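Local coordinates for protein tyrocidine synthetase 3 (PDB 2JGP) that helps assemble the antibiotic tyrocidine nonribosomally, this fragment joining a peptidyl carrier domain to a condensation domain that probably forms the peptide bond, at residues A13-V18 against S49-E54; R43-L48 against I59-L64; I117-P122 against D219-I224; G227-I232 against P366-F371; F280-P285 against A376-P381. One frame throughout, in Å; residues are numbered along the deposited sequence.

Contact 1 of 5, residues A13-V18 against S49-E54; sequences ARLAQV and SSMHNE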
# COMPACT_ATOMS: atom_id res chain seq x y z
N ALA A 13 3.77 2.19 -17.09
CA ALA A 13 4.62 3.28 -16.59
C ALA A 13 6.07 3.12 -17.06
O ALA A 13 6.65 4.06 -17.59
CB ALA A 13 4.57 3.35 -15.07
N ARG A 14 6.63 1.92 -16.89
CA ARG A 14 8.01 1.66 -17.27
C ARG A 14 8.24 1.87 -18.77
O ARG A 14 9.18 2.54 -19.18
CB ARG A 14 8.41 0.23 -16.89
CG ARG A 14 8.58 0.04 -15.40
CD ARG A 14 8.76 -1.42 -15.02
NE ARG A 14 9.09 -1.53 -13.61
CZ ARG A 14 8.91 -2.63 -12.87
NH1 ARG A 14 8.42 -3.74 -13.41
NH2 ARG A 14 9.23 -2.62 -11.59
N LEU A 15 7.35 1.31 -19.57
CA LEU A 15 7.44 1.43 -21.02
C LEU A 15 7.30 2.87 -21.49
O LEU A 15 8.09 3.33 -22.32
CB LEU A 15 6.37 0.57 -21.71
CG LEU A 15 6.69 -0.92 -21.80
CD1 LEU A 15 5.42 -1.73 -22.10
CD2 LEU A 15 7.76 -1.17 -22.87
N ALA A 16 6.31 3.57 -20.96
CA ALA A 16 6.02 4.95 -21.37
C ALA A 16 7.24 5.83 -21.14
O ALA A 16 7.57 6.65 -21.98
CB ALA A 16 4.83 5.49 -20.61
N GLN A 17 7.88 5.64 -19.98
CA GLN A 17 9.11 6.35 -19.62
C GLN A 17 10.23 6.10 -20.64
O GLN A 17 10.89 7.04 -21.08
CB GLN A 17 9.54 5.94 -18.21
CG GLN A 17 11.02 6.07 -17.85
CD GLN A 17 11.77 4.72 -17.82
OE1 GLN A 17 11.22 3.65 -17.45
NE2 GLN A 17 13.03 4.77 -18.19
N VAL A 18 10.43 4.84 -20.99
CA VAL A 18 11.43 4.48 -21.99
C VAL A 18 11.12 5.07 -23.37
O VAL A 18 12.02 5.60 -24.03
CB VAL A 18 11.62 2.95 -22.08
CG1 VAL A 18 12.44 2.57 -23.30
CG2 VAL A 18 12.31 2.43 -20.80
N SER A 49 16.59 -2.34 -26.44
CA SER A 49 17.85 -2.24 -25.71
C SER A 49 17.66 -1.60 -24.33
O SER A 49 18.19 -2.09 -23.34
CB SER A 49 18.87 -1.42 -26.51
OG SER A 49 19.27 -2.12 -27.67
N SER A 50 16.90 -0.51 -24.28
CA SER A 50 16.65 0.21 -23.02
C SER A 50 15.90 -0.63 -21.99
O SER A 50 16.21 -0.57 -20.81
CB SER A 50 15.88 1.51 -23.27
OG SER A 50 16.67 2.42 -24.00
N MET A 51 14.90 -1.39 -22.45
CA MET A 51 14.14 -2.26 -21.55
C MET A 51 15.01 -3.41 -21.04
O MET A 51 14.85 -3.85 -19.90
CB MET A 51 12.89 -2.81 -22.24
CG MET A 51 11.85 -1.74 -22.56
SD MET A 51 11.17 -0.95 -21.09
CE MET A 51 10.21 -2.29 -20.40
N HIS A 52 15.92 -3.89 -21.88
CA HIS A 52 16.88 -4.91 -21.45
C HIS A 52 17.83 -4.35 -20.38
O HIS A 52 18.09 -5.01 -19.37
CB HIS A 52 17.67 -5.46 -22.64
CG HIS A 52 18.84 -6.32 -22.24
ND1 HIS A 52 18.69 -7.58 -21.71
CD2 HIS A 52 20.17 -6.08 -22.27
CE1 HIS A 52 19.88 -8.09 -21.45
NE2 HIS A 52 20.80 -7.20 -21.78
N ASN A 53 18.35 -3.14 -20.61
CA ASN A 53 19.31 -2.54 -19.69
C ASN A 53 18.71 -2.12 -18.35
O ASN A 53 19.31 -2.36 -17.31
CB ASN A 53 19.99 -1.32 -20.34
CG ASN A 53 20.94 -1.72 -21.47
OD1 ASN A 53 21.37 -2.87 -21.58
ND2 ASN A 53 21.28 -0.75 -22.32
N GLU A 54 17.53 -1.50 -18.38
CA GLU A 54 16.91 -0.99 -17.16
C GLU A 54 16.18 -2.09 -16.39
O GLU A 54 16.22 -2.10 -15.16
CB GLU A 54 15.97 0.17 -17.48
CG GLU A 54 15.41 0.92 -16.25
CD GLU A 54 16.47 1.66 -15.44
OE1 GLU A 54 16.20 2.01 -14.27
OE2 GLU A 54 17.57 1.91 -15.96
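Met51 reaches from helix 41-55 into the face of helix 10-23 formed by Leu15 and Val18. This is the tight part of the contact. The sulfur SD lies 3.6 Å from Val18 CG2. The terminal methyl CE meets Leu15 CD2 at 3.7 Å, and the methionine runs across the leucine, roughly perpendicular to it. The Met51 chain is bent twice, with chi2 -64° placing SD and chi3 -69° placing CE. Leu15 also rests on Ile70, Leu73, Ala74 and Ile77 of helix 70-79. The helices belong to the peptidyl carrier domain, a small helical bundle that bears the phosphopantetheine attachment site. Their axes come no closer than 10.5 Å, with the N-to-C directions 124° apart. The filling is therefore done by side chains, and no hydrogen bond joins the segments. Toward the solvent the contact thins to one pair, Val18 CG1 against Ser50 CB at 3.6 Å. Ser50 is partly exposed, and its hydroxyl bonds to Arg46 O one turn back in its own helix. Arg14 turns its polar end elsewhere: NE bonds to Gly403 O, and NH2 forms a salt bridge with Asp406. Both lie in the condensation domain, so Arg14 reaches across to it.

Contact 2 of 5, residues R43-L48 against I59-L64; sequences RAMRVL and IPLRIL. With SO4 (sulfate ion), chain C.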
# COMPACT_ATOMS: atom_id res chain seq x y z
N ARG A 43 14.93 3.23 -33.77
CA ARG A 43 14.51 3.61 -32.42
C ARG A 43 13.70 2.51 -31.72
O ARG A 43 13.69 2.45 -30.50
CB ARG A 43 13.79 4.96 -32.41
CG ARG A 43 14.76 6.15 -32.47
CD ARG A 43 14.09 7.50 -32.31
NE ARG A 43 13.39 7.93 -33.52
CZ ARG A 43 12.67 9.04 -33.62
NH1 ARG A 43 12.53 9.86 -32.57
NH2 ARG A 43 12.07 9.35 -34.76
N ALA A 44 13.04 1.65 -32.49
CA ALA A 44 12.39 0.46 -31.92
C ALA A 44 13.44 -0.47 -31.29
O ALA A 44 13.23 -0.98 -30.19
CB ALA A 44 11.59 -0.29 -32.97
N MET A 45 14.55 -0.66 -31.98
CA MET A 45 15.67 -1.45 -31.45
C MET A 45 16.26 -0.79 -30.19
O MET A 45 16.67 -1.49 -29.26
CB MET A 45 16.74 -1.68 -32.52
CG MET A 45 16.28 -2.66 -33.59
SD MET A 45 17.51 -3.02 -34.85
CE MET A 45 17.75 -1.42 -35.61
N ARG A 46 16.28 0.54 -30.16
CA ARG A 46 16.72 1.27 -28.96
C ARG A 46 15.78 1.05 -27.77
O ARG A 46 16.23 0.97 -26.63
CB ARG A 46 16.85 2.76 -29.25
CG ARG A 46 18.04 3.14 -30.11
CD ARG A 46 17.96 4.61 -30.49
NE ARG A 46 19.21 5.12 -31.04
CZ ARG A 46 19.36 6.30 -31.63
NH1 ARG A 46 18.32 7.13 -31.78
NH2 ARG A 46 20.55 6.66 -32.09
N VAL A 47 14.47 0.98 -28.03
CA VAL A 47 13.50 0.68 -26.98
C VAL A 47 13.75 -0.71 -26.39
O VAL A 47 13.74 -0.90 -25.18
CB VAL A 47 12.04 0.78 -27.48
CG1 VAL A 47 11.07 0.14 -26.47
CG2 VAL A 47 11.66 2.23 -27.74
N LEU A 48 13.99 -1.68 -27.27
CA LEU A 48 14.31 -3.05 -26.85
C LEU A 48 15.57 -3.07 -25.98
O LEU A 48 15.61 -3.73 -24.94
CB LEU A 48 14.50 -3.96 -28.06
CG LEU A 48 13.33 -4.06 -29.05
CD1 LEU A 48 13.67 -5.05 -30.14
CD2 LEU A 48 12.04 -4.44 -28.35
N ILE A 59 12.33 -8.04 -25.03
CA ILE A 59 11.16 -7.94 -25.88
C ILE A 59 11.61 -8.19 -27.32
O ILE A 59 12.42 -7.42 -27.84
CB ILE A 59 10.53 -6.53 -25.80
CG1 ILE A 59 10.10 -6.20 -24.37
CG2 ILE A 59 9.34 -6.42 -26.74
CD1 ILE A 59 9.74 -4.73 -24.18
N PRO A 60 11.10 -9.26 -27.96
CA PRO A 60 11.49 -9.48 -29.35
C PRO A 60 11.04 -8.32 -30.22
O PRO A 60 9.98 -7.75 -29.96
CB PRO A 60 10.74 -10.77 -29.73
CG PRO A 60 10.37 -11.41 -28.43
CD PRO A 60 10.16 -10.29 -27.48
N LEU A 61 11.83 -7.97 -31.23
CA LEU A 61 11.46 -6.87 -32.11
C LEU A 61 10.12 -7.15 -32.78
O LEU A 61 9.30 -6.25 -32.92
CB LEU A 61 12.55 -6.61 -33.16
CG LEU A 61 12.38 -5.38 -34.05
CD1 LEU A 61 12.28 -4.11 -33.21
CD2 LEU A 61 13.53 -5.29 -35.05
N ARG A 62 9.92 -8.40 -33.19
CA ARG A 62 8.64 -8.84 -33.77
C ARG A 62 7.42 -8.49 -32.94
O ARG A 62 6.36 -8.18 -33.48
CB ARG A 62 8.64 -10.35 -34.06
CG ARG A 62 9.35 -11.22 -33.03
CD ARG A 62 10.85 -11.40 -33.35
NE ARG A 62 11.23 -12.80 -33.49
CZ ARG A 62 12.29 -13.24 -34.17
NH1 ARG A 62 13.12 -12.40 -34.79
NH2 ARG A 62 12.53 -14.55 -34.24
N ILE A 63 7.56 -8.56 -31.61
CA ILE A 63 6.45 -8.26 -30.71
C ILE A 63 6.15 -6.75 -30.65
O ILE A 63 4.98 -6.36 -30.58
CB ILE A 63 6.74 -8.80 -29.29
CG1 ILE A 63 6.80 -10.33 -29.31
CG2 ILE A 63 5.69 -8.32 -28.31
CD1 ILE A 63 5.50 -11.00 -29.73
N LEU A 64 7.18 -5.92 -30.68
CA LEU A 64 6.98 -4.47 -30.73
C LEU A 64 6.22 -4.08 -32.01
O LEU A 64 5.33 -3.22 -31.98
CB LEU A 64 8.31 -3.71 -30.65
CG LEU A 64 8.26 -2.18 -30.69
CD1 LEU A 64 7.18 -1.60 -29.78
CD2 LEU A 64 9.62 -1.60 -30.33
S SO4 C . 14.16 6.11 -36.55
O1 SO4 C . 13.89 4.80 -35.95
O2 SO4 C . 14.65 5.91 -37.90
O3 SO4 C . 12.93 6.88 -36.61
O4 SO4 C . 15.15 6.83 -35.76
O HOH W 1 13.71 -5.68 -24.42
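Beside the packing of Leu48 on Ile59 and Leu61, the flat group to note is the guanidinium of Arg43, which holds a sulfate ion at its edge. The sulfur lies in the guanidinium plane, while sulfate O4 stands oblique to it. Arg43 NH2 bonds to sulfate O3 at 3.2 Å, and NE adds weak bonds to O3 and O4. The backbone N of Arg43 gives the shortest bond, 2.9 Å to O1. His40 ND1 binds the same ion, which probably comes from the crystallisation liquor. The bend at chi3, -76°, turns Arg43 NE back toward the ion. The apolar part lies away from the sulfate. It joins helix 41-55 of the carrier domain to the short helix 61-66, and Pro60 takes the N-cap position of the latter. Leu48 carries the largest share of the contact. Its CD1 sits 3.5 Å from both CA and CD1 of Leu61, tighter than usual for carbons. Its CD2 lies 3.0 Å from Ile59 O and also packs on Ile59 CB. Ala44 CB lies between two leucines, 3.5 Å from Leu64 CD2 and 3.9 Å from Leu61 CD1. Val47 adds a looser touch on Leu64. At the end of the contact a water links the backbones, giving a hydrogen bond to Leu48 O and accepting one from Ile59 N.

Contact 3 of 5, residues I117-P122 against D219-I224; sequences ISYNMP and DMHHSI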
# COMPACT_ATOMS: atom_id res chain seq x y z
N ILE A 117 2.16 -6.88 21.03
CA ILE A 117 1.03 -7.10 20.12
C ILE A 117 1.02 -6.10 18.96
O ILE A 117 -0.01 -5.91 18.30
CB ILE A 117 -0.33 -7.05 20.87
CG1 ILE A 117 -0.60 -5.65 21.45
CG2 ILE A 117 -0.36 -8.09 21.99
CD1 ILE A 117 -1.97 -5.51 22.08
N SER A 118 2.17 -5.48 18.69
CA SER A 118 2.25 -4.45 17.65
C SER A 118 2.03 -4.98 16.23
O SER A 118 1.59 -4.23 15.37
CB SER A 118 3.60 -3.73 17.73
OG SER A 118 3.69 -2.71 16.75
N TYR A 119 2.32 -6.26 16.00
CA TYR A 119 2.07 -6.89 14.70
C TYR A 119 0.76 -7.69 14.65
O TYR A 119 0.52 -8.44 13.70
CB TYR A 119 3.23 -7.79 14.29
CG TYR A 119 4.50 -7.04 13.94
CD1 TYR A 119 5.71 -7.37 14.53
CD2 TYR A 119 4.48 -6.01 13.00
CE1 TYR A 119 6.88 -6.68 14.20
CE2 TYR A 119 5.63 -5.32 12.67
CZ TYR A 119 6.82 -5.66 13.27
OH TYR A 119 7.96 -4.96 12.93
N ASN A 120 -0.08 -7.53 15.67
CA ASN A 120 -1.42 -8.10 15.62
C ASN A 120 -2.32 -7.31 14.67
O ASN A 120 -2.10 -6.12 14.45
CB ASN A 120 -2.04 -8.15 17.01
CG ASN A 120 -1.36 -9.17 17.90
OD1 ASN A 120 -0.14 -9.12 18.10
ND2 ASN A 120 -2.14 -10.11 18.44
N MET A 121 -3.31 -7.99 14.12
CA MET A 121 -4.29 -7.39 13.24
C MET A 121 -5.69 -7.79 13.71
O MET A 121 -6.36 -8.59 13.04
CB MET A 121 -4.08 -7.89 11.81
CG MET A 121 -2.74 -7.53 11.22
SD MET A 121 -2.52 -8.21 9.57
CE MET A 121 -3.74 -7.30 8.64
N PRO A 122 -6.13 -7.27 14.86
CA PRO A 122 -7.44 -7.64 15.38
C PRO A 122 -8.60 -6.91 14.68
O PRO A 122 -8.45 -5.76 14.28
CB PRO A 122 -7.37 -7.20 16.84
CG PRO A 122 -6.40 -6.08 16.85
CD PRO A 122 -5.41 -6.36 15.77
N ASP A 219 -8.15 -12.39 14.91
CA ASP A 219 -6.81 -11.80 15.01
C ASP A 219 -5.85 -12.67 14.22
O ASP A 219 -6.04 -13.89 14.12
CB ASP A 219 -6.37 -11.68 16.46
CG ASP A 219 -5.21 -10.72 16.66
OD1 ASP A 219 -4.67 -10.18 15.67
OD2 ASP A 219 -4.85 -10.49 17.83
N MET A 220 -4.83 -12.04 13.65
CA MET A 220 -3.81 -12.76 12.91
C MET A 220 -2.55 -11.95 12.94
O MET A 220 -2.58 -10.75 13.27
CB MET A 220 -4.27 -13.03 11.46
CG MET A 220 -4.42 -11.80 10.58
SD MET A 220 -5.36 -12.11 9.06
CE MET A 220 -7.05 -11.98 9.67
N HIS A 221 -1.43 -12.60 12.63
CA HIS A 221 -0.14 -11.95 12.71
C HIS A 221 0.20 -11.29 11.38
O HIS A 221 -0.03 -11.86 10.32
CB HIS A 221 0.94 -12.94 13.12
CG HIS A 221 2.20 -12.29 13.56
ND1 HIS A 221 3.20 -11.94 12.68
CD2 HIS A 221 2.61 -11.88 14.79
CE1 HIS A 221 4.19 -11.36 13.35
NE2 HIS A 221 3.85 -11.31 14.63
N HIS A 222 0.75 -10.08 11.44
CA HIS A 222 0.99 -9.28 10.23
C HIS A 222 2.02 -9.90 9.27
O HIS A 222 2.11 -9.48 8.12
CB HIS A 222 1.40 -7.85 10.59
CG HIS A 222 0.90 -6.82 9.62
ND1 HIS A 222 0.98 -6.99 8.25
CD2 HIS A 222 0.30 -5.62 9.82
CE1 HIS A 222 0.46 -5.93 7.65
NE2 HIS A 222 0.03 -5.09 8.57
N SER A 223 2.79 -10.88 9.75
CA SER A 223 3.77 -11.59 8.90
C SER A 223 3.13 -12.45 7.82
O SER A 223 3.79 -12.84 6.85
CB SER A 223 4.68 -12.47 9.77
OG SER A 223 3.93 -13.45 10.46
N ILE A 224 1.84 -12.78 7.97
CA ILE A 224 1.13 -13.62 7.00
C ILE A 224 -0.12 -12.95 6.41
O ILE A 224 -0.96 -13.60 5.78
CB ILE A 224 0.82 -15.03 7.59
CG1 ILE A 224 0.06 -14.96 8.92
CG2 ILE A 224 2.11 -15.79 7.81
CD1 ILE A 224 -1.36 -14.51 8.81
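Met121 packs over His222, the second histidine of the HHxxxDG sequence motif that marks the active site of condensation domains. Its SD sits over one face of the imidazole, 3.8 Å from the ring centroid and 15° off the ring normal. This is a sulfur-aromatic contact. The bend at chi3 carries Met121 CE toward Ser230 of helix 227-241. Met121 is also held through its backbone. Its N is shared between Met220 O and Asp219 OD1, each at 3.0 Å. Met121 CB packs loosely on Met220 CG.

Asp219 grips the loop with both carboxylate oxygens. OD1 takes Met121 N and, weakly, Met220 N from its own strand. OD2 receives Asn120 ND2 at 2.8 Å, on its syn side but out of the carboxylate plane, by a nearly straight bond of 168°. The amide and carboxylate planes are 54° apart. Asn120 ND2 also bonds to Gln192 O.

His222 closes the other end of the pairing. Its backbone N bonds to Tyr119 O at 2.8 Å, and a single beta bridge joins Asn120 to His221. A sulfate ion lies close to the His222 side chain, which also touches Met106. The first histidine, His221, turns its ring toward Tyr119, with NE2 3.6 Å from Tyr119 CB. NE2 bonds to Asp110. The ND1 of His221 accepts the backbone N-H of Ser223 at 3.1 Å, tilted from the ring plane, and also hydrogen-bonds Ser223 OG at 2.8 Å.

Contact 4 of 5, residues G227-I232 against P366-F371; sequences GVSSGI and PIVGMF. With SO4 (sulfate ion), chain B.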
# COMPACT_ATOMS: atom_id res chain seq x y z
N GLY A 227 -3.69 -5.42 5.05
CA GLY A 227 -5.00 -4.80 4.93
C GLY A 227 -5.84 -5.39 3.82
O GLY A 227 -6.99 -5.77 4.04
N VAL A 228 -5.25 -5.49 2.64
CA VAL A 228 -5.93 -6.12 1.50
C VAL A 228 -6.27 -7.58 1.80
O VAL A 228 -7.37 -8.03 1.46
CB VAL A 228 -5.09 -6.01 0.21
CG1 VAL A 228 -5.61 -6.94 -0.87
CG2 VAL A 228 -5.09 -4.57 -0.30
N SER A 229 -5.36 -8.33 2.43
CA SER A 229 -5.62 -9.74 2.73
C SER A 229 -6.81 -9.91 3.68
O SER A 229 -7.63 -10.81 3.50
CB SER A 229 -4.39 -10.44 3.31
OG SER A 229 -3.25 -10.30 2.49
N SER A 230 -6.91 -9.03 4.68
CA SER A 230 -8.05 -9.05 5.61
C SER A 230 -9.38 -8.84 4.88
O SER A 230 -10.38 -9.46 5.23
CB SER A 230 -7.88 -8.00 6.71
OG SER A 230 -6.69 -8.22 7.42
N GLY A 231 -9.38 -7.98 3.87
CA GLY A 231 -10.56 -7.77 3.04
C GLY A 231 -10.94 -9.04 2.29
O GLY A 231 -12.11 -9.42 2.25
N ILE A 232 -9.94 -9.69 1.71
CA ILE A 232 -10.11 -10.96 1.00
C ILE A 232 -10.66 -12.02 1.95
O ILE A 232 -11.66 -12.68 1.65
CB ILE A 232 -8.76 -11.44 0.38
CG1 ILE A 232 -8.30 -10.49 -0.72
CG2 ILE A 232 -8.88 -12.84 -0.21
CD1 ILE A 232 -6.91 -10.78 -1.23
N PRO A 366 -5.11 -11.74 -5.46
CA PRO A 366 -6.00 -12.55 -4.61
C PRO A 366 -5.30 -13.26 -3.45
O PRO A 366 -5.96 -13.97 -2.69
CB PRO A 366 -6.55 -13.58 -5.59
CG PRO A 366 -5.42 -13.81 -6.55
CD PRO A 366 -4.55 -12.56 -6.55
N ILE A 367 -3.99 -13.05 -3.29
CA ILE A 367 -3.20 -13.81 -2.33
C ILE A 367 -3.30 -13.21 -0.93
O ILE A 367 -3.22 -12.00 -0.74
CB ILE A 367 -1.71 -13.86 -2.75
CG1 ILE A 367 -1.56 -14.49 -4.14
CG2 ILE A 367 -0.88 -14.63 -1.72
CD1 ILE A 367 -0.12 -14.64 -4.59
N VAL A 368 -3.48 -14.08 0.07
CA VAL A 368 -3.37 -13.68 1.47
C VAL A 368 -1.90 -13.70 1.90
O VAL A 368 -1.23 -14.73 1.86
CB VAL A 368 -4.24 -14.60 2.35
CG1 VAL A 368 -4.05 -14.30 3.83
CG2 VAL A 368 -5.72 -14.48 1.94
N GLY A 369 -1.38 -12.54 2.29
CA GLY A 369 0.03 -12.41 2.64
C GLY A 369 0.42 -10.96 2.84
O GLY A 369 -0.42 -10.06 2.70
N MET A 370 1.69 -10.75 3.17
CA MET A 370 2.21 -9.42 3.46
C MET A 370 2.82 -8.81 2.20
O MET A 370 3.96 -9.12 1.84
CB MET A 370 3.26 -9.53 4.58
CG MET A 370 3.98 -8.24 4.88
SD MET A 370 2.85 -6.88 5.21
CE MET A 370 4.01 -5.52 5.24
N PHE A 371 2.07 -7.93 1.53
CA PHE A 371 2.53 -7.28 0.29
C PHE A 371 2.75 -5.78 0.42
O PHE A 371 3.58 -5.20 -0.29
CB PHE A 371 1.53 -7.54 -0.84
CG PHE A 371 1.52 -8.97 -1.32
CD1 PHE A 371 0.52 -9.85 -0.91
CD2 PHE A 371 2.51 -9.44 -2.17
CE1 PHE A 371 0.51 -11.17 -1.35
CE2 PHE A 371 2.50 -10.75 -2.61
CZ PHE A 371 1.50 -11.62 -2.20
S SO4 B . -1.92 -2.74 6.30
O1 SO4 B . -1.38 -4.08 6.14
O2 SO4 B . -0.84 -1.80 6.62
O3 SO4 B . -2.55 -2.33 5.05
O4 SO4 B . -2.90 -2.75 7.38
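Ile232 lays its CD1 methyl against the carbonyl of Pro366, 3.6 Å from O and 3.7 Å from C. The other branch, CG2, meets Val368 CG2 at 4.2 Å, and the two side chains pass alongside one another, pointing opposite ways. One turn earlier in the helix, Ser229 points at the same loop. Its CB touches Val368 CG1 at 3.9 Å. Its OG lies 2.8 Å from Gly369 O and 2.9 Å from Gly369 N. OG also meets Asp226 OD1, so the buried hydroxyl bridges the loop backbone and the aspartate just before the helix. Asp226 uses its other oxygen, OD2, to accept the backbone N of Phe371, a second tie to the loop 366-371. At the helix start, Gly227 N donates to sulfate O1 at 2.9 Å. This ion, probably from the crystallisation liquor, is the one that lies close to the His222 side chain. The partial positive charge of a helix N-terminus probably favours an anion there. Asp226 and Gly227 are the last two residues of the HHxxxDG motif, so this loop packs against the helix that leads out of the condensation active site.

Contact 5 of 5, residues F280-P285 against A376-P381; sequences FADDIP and AMRNKP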
# COMPACT_ATOMS: atom_id res chain seq x y z
N PHE A 280 18.02 9.80 -3.07
CA PHE A 280 18.38 10.24 -1.72
C PHE A 280 19.90 10.32 -1.51
O PHE A 280 20.40 10.13 -0.40
CB PHE A 280 17.75 9.32 -0.68
CG PHE A 280 16.25 9.30 -0.73
CD1 PHE A 280 15.56 8.21 -1.21
CD2 PHE A 280 15.52 10.41 -0.30
CE1 PHE A 280 14.17 8.20 -1.26
CE2 PHE A 280 14.14 10.41 -0.35
CZ PHE A 280 13.46 9.31 -0.83
N ALA A 281 20.64 10.63 -2.58
CA ALA A 281 22.10 10.68 -2.54
C ALA A 281 22.62 11.94 -1.83
O ALA A 281 23.67 11.90 -1.18
CB ALA A 281 22.67 10.60 -3.94
N ASP A 282 21.88 13.03 -1.96
CA ASP A 282 22.28 14.33 -1.42
C ASP A 282 21.79 14.51 0.03
O ASP A 282 21.65 13.52 0.76
CB ASP A 282 21.77 15.45 -2.35
CG ASP A 282 20.26 15.45 -2.49
OD1 ASP A 282 19.68 16.52 -2.74
OD2 ASP A 282 19.65 14.36 -2.38
N ASP A 283 21.53 15.75 0.44
CA ASP A 283 21.13 16.05 1.82
C ASP A 283 19.65 15.69 2.03
O ASP A 283 18.77 16.35 1.48
CB ASP A 283 21.34 17.54 2.14
CG ASP A 283 22.61 18.09 1.53
OD1 ASP A 283 23.70 17.53 1.79
OD2 ASP A 283 22.51 19.10 0.79
N ILE A 284 19.40 14.65 2.82
CA ILE A 284 18.03 14.17 3.06
C ILE A 284 17.32 15.09 4.06
O ILE A 284 17.76 15.24 5.20
CB ILE A 284 18.02 12.73 3.61
CG1 ILE A 284 18.61 11.76 2.58
CG2 ILE A 284 16.59 12.30 3.98
CD1 ILE A 284 18.66 10.32 3.05
N PRO A 285 16.20 15.71 3.63
CA PRO A 285 15.53 16.70 4.47
C PRO A 285 14.72 16.08 5.61
O PRO A 285 14.09 15.04 5.43
CB PRO A 285 14.59 17.39 3.49
CG PRO A 285 14.27 16.36 2.49
CD PRO A 285 15.51 15.53 2.34
N ALA A 376 9.12 6.13 -0.33
CA ALA A 376 9.50 7.46 0.16
C ALA A 376 9.40 8.42 -1.01
O ALA A 376 10.28 8.46 -1.87
CB ALA A 376 10.91 7.43 0.71
N MET A 377 8.32 9.20 -1.05
CA MET A 377 8.07 10.11 -2.16
C MET A 377 8.66 11.49 -1.85
O MET A 377 8.19 12.18 -0.95
CB MET A 377 6.57 10.21 -2.41
CG MET A 377 6.22 10.59 -3.81
SD MET A 377 6.49 9.24 -4.98
CE MET A 377 5.04 8.22 -4.76
N ARG A 378 9.68 11.87 -2.61
CA ARG A 378 10.37 13.15 -2.42
C ARG A 378 9.94 14.15 -3.48
O ARG A 378 9.98 13.86 -4.68
CB ARG A 378 11.88 12.97 -2.47
CG ARG A 378 12.68 14.25 -2.23
CD ARG A 378 14.16 13.96 -2.28
NE ARG A 378 14.98 15.13 -1.96
CZ ARG A 378 16.27 15.08 -1.62
NH1 ARG A 378 16.91 13.91 -1.55
NH2 ARG A 378 16.92 16.20 -1.35
N ASN A 379 9.55 15.35 -3.04
CA ASN A 379 9.17 16.42 -3.95
C ASN A 379 9.69 17.76 -3.43
O ASN A 379 10.04 17.88 -2.26
CB ASN A 379 7.65 16.46 -4.10
CG ASN A 379 7.15 15.38 -5.03
OD1 ASN A 379 6.57 14.38 -4.59
ND2 ASN A 379 7.38 15.56 -6.32
N LYS A 380 9.72 18.74 -4.32
CA LYS A 380 10.34 20.03 -4.03
C LYS A 380 9.37 21.17 -4.30
O LYS A 380 9.45 21.84 -5.33
CB LYS A 380 11.62 20.17 -4.84
CG LYS A 380 12.67 19.14 -4.43
CD LYS A 380 13.99 19.31 -5.15
CE LYS A 380 14.92 18.15 -4.85
NZ LYS A 380 16.16 18.22 -5.67
N PRO A 381 8.42 21.38 -3.37
CA PRO A 381 7.45 22.47 -3.48
C PRO A 381 8.10 23.84 -3.23
O PRO A 381 7.98 24.40 -2.14
CB PRO A 381 6.40 22.13 -2.42
CG PRO A 381 7.15 21.36 -1.39
CD PRO A 381 8.20 20.58 -2.14
O HOH W 2 17.92 16.04 -4.67
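NH2 of Arg378 is gripped by two acids. It makes a weak bond to Asp282 OD1 at 3.1 Å and a salt bridge to Asp349 OD2. NH1 gives the shorter bond, 2.9 Å to Asp282 OD2, met on the syn side but tilted 32° from the guanidinium plane. Asp282 and Arg378 meet tip to tip, their flat groups only 17° apart. The arginine chain is extended from CG to NE, which carries the charge across to the loop. Pro285 CD lies over the centre of one guanidinium face, 4.0 Å above the plane. On the opposite face lies a water that gives a bond of 2.7 Å to Asp282 OD1 and accepts one from Lys380 NZ. The ring of Phe280 lies beside the arginine chain, its CE2 near CB and CD. Its tip meets Ala376 at 3.5 Å from CZ to CB, and Ala376 O comes to the ring edge, in plane. Within the condensation domain, these contacts tie the loop that follows helix 267-279 to strand 373-379. That strand pairs antiparallel with strand 350-356, whose Ile351 touches Phe280 and Pro285.

Contacts 1 and 2 lie in the carrier domain; contacts 3, 4 and 5 lie in the condensation domain. The carrier pair share helix 41-55, their centres are 11 Å apart, and their segments alternate along the chain. Both close before contact 3 opens. Contacts 3 and 4 touch, with centres 12 Å apart. Strand 213-220 and helix 227-241 follow each other, and the HHxxxDG motif runs from one to the other. Contact 5 stands apart on strand 373-379, about 31 Å between centres from contact 4, with which it alternates. The centre of contact 2 is about 46 Å from that of contact 3, while contact 1 comes within about 13 Å of contact 4 at the nearest atoms.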